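Local structure of Lmaj004091aaa (Leishmania major, 1XTP) at residues 94-99 against 157-162; 161-166 against 192-197. The protein probably catalyses the S-adenosylmethionine-dependent methylation of the N-terminal alpha-amino group of proteins that begin with an X-Pro-Lys sequence. All blocks are in the same frame, centred on the assembly; numbering follows the deposited sequence.

Interaction 1 of 2, residues 94-99 against 157-162; sequences TSRALD and NTYDLI
The ring of Y159 lies between L98 on one face and T158 CG2 on the other. L98 CB stands 3.7 Å from the centroid of the Y159 ring and 14° off its normal, a CH-pi contact; L98 CD2 reaches Y159 CE2 on that same ring. At the ring edge, in plane, run R96 C and A97 N. The R96 side chain, extended from CG to NE, crosses Y159 with CG 3.8 Å from Y159 CE1, its guanidinium plane turned 54° from the ring.

R96 O accepts two bonds, from D160 N at 2.7 Å in the carbonyl plane and from L161 N at 3.3 Å, where the chain turns a corner. Beyond this point the pairing is regular and parallel: L98 N bonds to L161 O at 3.0 Å. D160 CG sits beside its own backbone N (chi1 -65°), and OD2 takes S95 N through its anti lone pair at 2.8 Å.

The polar ends of R96 and Y159 both go to D120 on strand 118-123, while D160 OD1 bonds to T188. A97 bonds through its backbone to T118 and D120 on one side and L98 to L161 on the other, which places strand 96-100 between strands 118-123 and 159-165; L161 packs on L112 of helix 106-115.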
loop_
_atom_site.group_PDB
_atom_site.type_symbol
_atom_site.label_atom_id
_atom_site.label_comp_id
_atom_site.label_asym_id
_atom_site.label_seq_id
_atom_site.Cartn_x
_atom_site.Cartn_y
_atom_site.Cartn_z
ATOM N N THR A 94 -5.023 -15.444 -13.169
ATOM C CA THR A 94 -3.566 -15.387 -13.385
ATOM C C THR A 94 -3.150 -14.600 -14.650
ATOM O O THR A 94 -2.022 -14.746 -15.113
ATOM C CB THR A 94 -2.949 -16.839 -13.459
ATOM O OG1 THR A 94 -3.608 -17.601 -14.482
ATOM C CG2 THR A 94 -3.065 -17.565 -12.119
ATOM N N SER A 95 -4.029 -13.758 -15.200
ATOM C CA SER A 95 -3.688 -13.035 -16.436
ATOM C C SER A 95 -2.964 -11.739 -16.194
ATOM O O SER A 95 -1.774 -11.633 -16.506
ATOM C CB SER A 95 -4.909 -12.763 -17.296
ATOM O OG SER A 95 -5.433 -13.989 -17.699
ATOM N N ARG A 96 -3.670 -10.753 -15.660
ATOM C CA ARG A 96 -3.102 -9.428 -15.524
ATOM C C ARG A 96 -2.982 -8.939 -14.069
ATOM O O ARG A 96 -3.934 -9.020 -13.283
ATOM C CB ARG A 96 -3.906 -8.439 -16.365
ATOM C CG ARG A 96 -3.063 -7.267 -16.827
ATOM C CD ARG A 96 -3.776 -6.352 -17.758
ATOM N NE ARG A 96 -2.816 -5.385 -18.273
ATOM C CZ ARG A 96 -2.169 -5.487 -19.434
ATOM N NH1 ARG A 96 -2.411 -6.486 -20.293
ATOM N NH2 ARG A 96 -1.286 -4.548 -19.761
ATOM N N ALA A 97 -1.805 -8.420 -13.727
ATOM C CA ALA A 97 -1.553 -7.819 -12.420
ATOM C C ALA A 97 -1.164 -6.341 -12.548
ATOM O O ALA A 97 -0.758 -5.894 -13.611
ATOM C CB ALA A 97 -0.457 -8.576 -11.686
ATOM N N LEU A 98 -1.304 -5.615 -11.437
ATOM C CA LEU A 98 -0.909 -4.213 -11.306
ATOM C C LEU A 98 -0.174 -4.037 -9.976
ATOM O O LEU A 98 -0.691 -4.389 -8.903
ATOM C CB LEU A 98 -2.130 -3.283 -11.348
ATOM C CG LEU A 98 -1.900 -1.788 -11.076
ATOM C CD1 LEU A 98 -0.995 -1.114 -12.100
ATOM C CD2 LEU A 98 -3.248 -1.035 -10.986
ATOM N N ASP A 99 1.024 -3.471 -10.071
ATOM C CA ASP A 99 1.903 -3.228 -8.933
ATOM C C ASP A 99 1.869 -1.727 -8.640
ATOM O O ASP A 99 2.458 -0.932 -9.379
ATOM C CB ASP A 99 3.292 -3.698 -9.330
ATOM C CG ASP A 99 4.250 -3.731 -8.192
ATOM O OD1 ASP A 99 3.829 -3.446 -7.043
ATOM O OD2 ASP A 99 5.433 -4.057 -8.472
ATOM N N ASN A 157 -12.701 -3.918 -14.864
ATOM C CA ASN A 157 -12.692 -5.322 -15.228
ATOM C C ASN A 157 -11.403 -5.733 -15.942
ATOM O O ASN A 157 -11.458 -6.275 -17.024
ATOM C CB ASN A 157 -13.913 -5.597 -16.117
ATOM C CG ASN A 157 -14.156 -7.070 -16.342
ATOM O OD1 ASN A 157 -13.580 -7.919 -15.659
ATOM N ND2 ASN A 157 -15.001 -7.389 -17.334
ATOM N N THR A 158 -10.252 -5.461 -15.341
ATOM C CA THR A 158 -8.962 -5.666 -16.011
ATOM C C THR A 158 -7.998 -6.565 -15.258
ATOM O O THR A 158 -7.328 -7.409 -15.858
ATOM C CB THR A 158 -8.287 -4.294 -16.268
ATOM O OG1 THR A 158 -9.084 -3.560 -17.186
ATOM C CG2 THR A 158 -6.903 -4.434 -16.870
ATOM N N TYR A 159 -7.889 -6.371 -13.952
ATOM C CA TYR A 159 -6.849 -7.037 -13.179
ATOM C C TYR A 159 -7.310 -8.234 -12.344
ATOM O O TYR A 159 -8.331 -8.182 -11.641
ATOM C CB TYR A 159 -6.150 -6.021 -12.299
ATOM C CG TYR A 159 -5.414 -4.986 -13.092
ATOM C CD1 TYR A 159 -4.226 -5.301 -13.744
ATOM C CD2 TYR A 159 -5.908 -3.690 -13.205
ATOM C CE1 TYR A 159 -3.549 -4.340 -14.476
ATOM C CE2 TYR A 159 -5.238 -2.713 -13.951
ATOM C CZ TYR A 159 -4.060 -3.043 -14.583
ATOM O OH TYR A 159 -3.374 -2.076 -15.310
ATOM N N ASP A 160 -6.532 -9.311 -12.433
ATOM C CA ASP A 160 -6.689 -10.470 -11.564
ATOM C C ASP A 160 -5.958 -10.255 -10.211
ATOM O O ASP A 160 -6.319 -10.862 -9.191
ATOM C CB ASP A 160 -6.180 -11.726 -12.266
ATOM C CG ASP A 160 -7.003 -12.093 -13.492
ATOM O OD1 ASP A 160 -8.230 -11.898 -13.491
ATOM O OD2 ASP A 160 -6.428 -12.621 -14.454
ATOM N N LEU A 161 -4.952 -9.386 -10.185
ATOM C CA LEU A 161 -4.375 -8.987 -8.899
ATOM C C LEU A 161 -3.969 -7.535 -8.917
ATOM O O LEU A 161 -3.446 -7.065 -9.909
ATOM C CB LEU A 161 -3.184 -9.865 -8.534
ATOM C CG LEU A 161 -2.827 -9.888 -7.037
ATOM C CD1 LEU A 161 -3.814 -10.754 -6.214
ATOM C CD2 LEU A 161 -1.393 -10.365 -6.831
ATOM N N ILE A 162 -4.260 -6.827 -7.829
ATOM C CA ILE A 162 -3.837 -5.442 -7.650
ATOM C C ILE A 162 -3.080 -5.363 -6.333
ATOM O O ILE A 162 -3.654 -5.489 -5.253
ATOM C CB ILE A 162 -5.026 -4.456 -7.662
ATOM C CG1 ILE A 162 -5.771 -4.545 -8.993
ATOM C CG2 ILE A 162 -4.539 -3.014 -7.398
ATOM C CD1 ILE A 162 -7.000 -3.684 -9.075
HETATM O O HOH W 1 -6.611 -9.840 -15.831
#

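Interaction 2 of 2, residues 161-166 against 192-197; sequences LIVIQW and YIFFKE. With SAI (S-adenosyl-L-homoselenocysteine), chain B.
Backbone hydrogen bonds join I162, I164 and W166 to strand 192-197 in parallel register, with the segment axes 4.5 Å apart at 15°. I164 N meets F194 O almost straight, at 2.8 Å with an N-H...O angle of 172°, whereas F194 N lies above the carbonyl plane of I162 O. The last bond, W166 N to K196 O, lies nearly on the line of the carbonyl.

Apolar packing alternates between the faces. On one, L161 CD1 lies 4.0 Å from F194 CB, and V163 CG1 meets the F194 ring at its edge; on the other, I164 CD1 touches I193 CG2 and I164 CB lies 4.1 Å from F195 CD1. The F195 ring edge also meets a polar atom, CD1 lying 3.2 Å from I164 O.

Among the polar side chains, Q165 and K196 are both extended and lie side by side, Q165 OE1 3.6 Å from K196 CD; D78 receives both Q165 NE2 and, as a salt bridge, K196 NZ. E197 is bent about CB-CG, CD being turned back at chi2 45°. Its OE2 lies in the plane of the W166 indole, at the edge, 3.2 Å from W166 CD1. A water donates to E197 OE1 and, weakly, to I164 O.

The ligand's amino N donates to Q165 O at 3.0 Å. A central parallel strand whose C-terminal end contributes a backbone carbonyl to the amino group of the bound product analogue, which G101 and R106 among others also hold, is characteristic of the Rossmann-like SAM-dependent methyltransferase fold.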
loop_
_atom_site.group_PDB
_atom_site.type_symbol
_atom_site.label_atom_id
_atom_site.label_comp_id
_atom_site.label_asym_id
_atom_site.label_seq_id
_atom_site.Cartn_x
_atom_site.Cartn_y
_atom_site.Cartn_z
ATOM N N LEU A 161 -4.952 -9.386 -10.185
ATOM C CA LEU A 161 -4.375 -8.987 -8.899
ATOM C C LEU A 161 -3.969 -7.535 -8.917
ATOM O O LEU A 161 -3.446 -7.065 -9.909
ATOM C CB LEU A 161 -3.184 -9.865 -8.534
ATOM C CG LEU A 161 -2.827 -9.888 -7.037
ATOM C CD1 LEU A 161 -3.814 -10.754 -6.214
ATOM C CD2 LEU A 161 -1.393 -10.365 -6.831
ATOM N N ILE A 162 -4.260 -6.827 -7.829
ATOM C CA ILE A 162 -3.837 -5.442 -7.650
ATOM C C ILE A 162 -3.080 -5.363 -6.333
ATOM O O ILE A 162 -3.654 -5.489 -5.253
ATOM C CB ILE A 162 -5.026 -4.456 -7.662
ATOM C CG1 ILE A 162 -5.771 -4.545 -8.993
ATOM C CG2 ILE A 162 -4.539 -3.014 -7.398
ATOM C CD1 ILE A 162 -7.000 -3.684 -9.075
ATOM N N VAL A 163 -1.777 -5.164 -6.457
ATOM C CA VAL A 163 -0.861 -5.163 -5.339
ATOM C C VAL A 163 -0.674 -3.751 -4.746
ATOM O O VAL A 163 -0.311 -2.836 -5.447
ATOM C CB VAL A 163 0.511 -5.727 -5.800
ATOM C CG1 VAL A 163 1.508 -5.687 -4.664
ATOM C CG2 VAL A 163 0.317 -7.147 -6.299
ATOM N N ILE A 164 -0.943 -3.596 -3.451
ATOM C CA ILE A 164 -0.707 -2.343 -2.749
ATOM C C ILE A 164 0.110 -2.680 -1.495
ATOM O O ILE A 164 -0.430 -3.045 -0.450
ATOM C CB ILE A 164 -2.039 -1.623 -2.380
ATOM C CG1 ILE A 164 -3.011 -1.566 -3.576
ATOM C CG2 ILE A 164 -1.764 -0.197 -1.861
ATOM C CD1 ILE A 164 -4.376 -0.966 -3.241
ATOM N N GLN A 165 1.423 -2.575 -1.607
ATOM C CA GLN A 165 2.316 -2.966 -0.531
ATOM C C GLN A 165 3.230 -1.832 -0.164
ATOM O O GLN A 165 3.911 -1.285 -1.037
ATOM C CB GLN A 165 3.162 -4.173 -0.930
ATOM C CG GLN A 165 4.264 -4.479 0.100
ATOM C CD GLN A 165 4.765 -5.923 0.067
ATOM O OE1 GLN A 165 4.321 -6.735 -0.750
ATOM N NE2 GLN A 165 5.699 -6.244 0.977
ATOM N N TRP A 166 3.253 -1.502 1.127
ATOM C CA TRP A 166 4.140 -0.470 1.681
ATOM C C TRP A 166 3.979 0.897 0.972
ATOM O O TRP A 166 4.930 1.660 0.815
ATOM C CB TRP A 166 5.600 -0.961 1.698
ATOM C CG TRP A 166 5.889 -1.954 2.824
ATOM C CD1 TRP A 166 5.359 -1.945 4.078
ATOM C CD2 TRP A 166 6.781 -3.071 2.777
ATOM N NE1 TRP A 166 5.849 -2.998 4.813
ATOM C CE2 TRP A 166 6.731 -3.702 4.041
ATOM C CE3 TRP A 166 7.621 -3.601 1.791
ATOM C CZ2 TRP A 166 7.486 -4.834 4.347
ATOM C CZ3 TRP A 166 8.367 -4.735 2.095
ATOM C CH2 TRP A 166 8.293 -5.338 3.366
ATOM N N TYR A 192 -8.437 -10.031 -7.031
ATOM C CA TYR A 192 -8.347 -9.582 -5.654
ATOM C C TYR A 192 -7.414 -8.379 -5.581
ATOM O O TYR A 192 -6.467 -8.263 -6.379
ATOM C CB TYR A 192 -7.737 -10.670 -4.791
ATOM C CG TYR A 192 -8.553 -11.917 -4.554
ATOM C CD1 TYR A 192 -8.495 -12.991 -5.434
ATOM C CD2 TYR A 192 -9.304 -12.064 -3.404
ATOM C CE1 TYR A 192 -9.221 -14.156 -5.198
ATOM C CE2 TYR A 192 -10.025 -13.244 -3.156
ATOM C CZ TYR A 192 -9.970 -14.277 -4.048
ATOM O OH TYR A 192 -10.667 -15.447 -3.800
ATOM N N ILE A 193 -7.679 -7.488 -4.632
ATOM C CA ILE A 193 -6.647 -6.548 -4.168
ATOM C C ILE A 193 -5.776 -7.287 -3.174
ATOM O O ILE A 193 -6.271 -7.802 -2.190
ATOM C CB ILE A 193 -7.219 -5.304 -3.465
ATOM C CG1 ILE A 193 -8.050 -4.463 -4.425
ATOM C CG2 ILE A 193 -6.103 -4.425 -2.954
ATOM C CD1 ILE A 193 -9.053 -3.576 -3.739
ATOM N N PHE A 194 -4.476 -7.339 -3.428
ATOM C CA PHE A 194 -3.538 -7.810 -2.428
ATOM C C PHE A 194 -2.928 -6.599 -1.686
ATOM O O PHE A 194 -2.087 -5.888 -2.226
ATOM C CB PHE A 194 -2.457 -8.639 -3.083
ATOM C CG PHE A 194 -1.393 -9.116 -2.138
ATOM C CD1 PHE A 194 -1.650 -10.143 -1.235
ATOM C CD2 PHE A 194 -0.115 -8.571 -2.183
ATOM C CE1 PHE A 194 -0.648 -10.602 -0.386
ATOM C CE2 PHE A 194 0.887 -9.033 -1.337
ATOM C CZ PHE A 194 0.614 -10.053 -0.436
ATOM N N PHE A 195 -3.354 -6.400 -0.441
ATOM C CA PHE A 195 -2.921 -5.262 0.369
ATOM C C PHE A 195 -2.004 -5.749 1.481
ATOM O O PHE A 195 -2.421 -6.525 2.330
ATOM C CB PHE A 195 -4.145 -4.544 0.938
ATOM C CG PHE A 195 -3.817 -3.399 1.872
ATOM C CD1 PHE A 195 -2.811 -2.484 1.569
ATOM C CD2 PHE A 195 -4.551 -3.221 3.042
ATOM C CE1 PHE A 195 -2.538 -1.424 2.424
ATOM C CE2 PHE A 195 -4.293 -2.176 3.899
ATOM C CZ PHE A 195 -3.293 -1.260 3.589
ATOM N N LYS A 196 -0.742 -5.319 1.441
ATOM C CA LYS A 196 0.264 -5.723 2.425
ATOM C C LYS A 196 0.889 -4.489 3.048
ATOM O O LYS A 196 1.461 -3.665 2.353
ATOM C CB LYS A 196 1.359 -6.578 1.786
ATOM C CG LYS A 196 2.193 -7.385 2.786
ATOM C CD LYS A 196 2.926 -8.537 2.084
ATOM C CE LYS A 196 3.685 -9.435 3.052
ATOM N NZ LYS A 196 4.537 -10.420 2.336
ATOM N N GLU A 197 0.810 -4.388 4.371
ATOM C CA GLU A 197 1.194 -3.163 5.046
ATOM C C GLU A 197 1.555 -3.394 6.510
ATOM O O GLU A 197 1.082 -4.359 7.138
ATOM C CB GLU A 197 0.035 -2.158 4.986
ATOM C CG GLU A 197 0.470 -0.730 5.240
ATOM C CD GLU A 197 1.738 -0.377 4.476
ATOM O OE1 GLU A 197 1.644 -0.142 3.240
ATOM O OE2 GLU A 197 2.814 -0.328 5.124
HETATM N N SAI B . 5.790 -1.396 -3.348
HETATM C CA SAI B . 7.258 -1.455 -3.607
HETATM C CB SAI B . 7.916 -0.161 -3.173
HETATM C CG SAI B . 7.807 0.190 -1.697
HETATM SE SE SAI B . 8.725 1.901 -1.363
HETATM C C SAI B . 7.955 -2.572 -2.847
HETATM O O SAI B . 7.413 -3.103 -1.878
HETATM O OXT SAI B . 9.085 -2.939 -3.165
HETATM C "C5'" SAI B . 7.124 3.050 -1.476
HETATM C "C4'" SAI B . 6.832 3.542 -2.897
HETATM O "O4'" SAI B . 5.629 4.251 -2.871
HETATM C "C3'" SAI B . 7.863 4.502 -3.470
HETATM O "O3'" SAI B . 8.287 4.072 -4.737
HETATM C "C2'" SAI B . 7.171 5.838 -3.601
HETATM O "O2'" SAI B . 7.626 6.591 -4.717
HETATM C "C1'" SAI B . 5.753 5.348 -3.760
HETATM N N9 SAI B . 4.726 6.333 -3.454
HETATM C C8 SAI B . 4.805 7.368 -2.549
HETATM N N7 SAI B . 3.646 8.021 -2.571
HETATM C C5 SAI B . 2.819 7.409 -3.471
HETATM C C6 SAI B . 1.511 7.665 -3.875
HETATM N N6 SAI B . 0.845 8.695 -3.349
HETATM N N1 SAI B . 0.921 6.855 -4.831
HETATM C C2 SAI B . 1.621 5.798 -5.399
HETATM N N3 SAI B . 2.915 5.546 -4.978
HETATM C C4 SAI B . 3.490 6.335 -4.030
HETATM O O HOH W 2 0.358 -0.390 1.050
#

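Both contacts use strand 159-165, sharing L161 and I162, and their centres lie 11 Å apart. Interaction 1 pairs it with strand 96-100 on one edge, interaction 2 with strand 191-198 on the other, giving three consecutive parallel strands. The join is direct: L98 O lies 2.8 Å from V163 N, a probable hydrogen bond. Both are mainly buried, but the centre of interaction 1, which includes exposed T94 and S95, lies about 16 Å from the centre of the chain, that of interaction 2 about 6 Å. The former adds a carboxylate-to-backbone bond and an irregular corner to its short ladder, while the latter has a longer regular ladder ending at the ligand pocket.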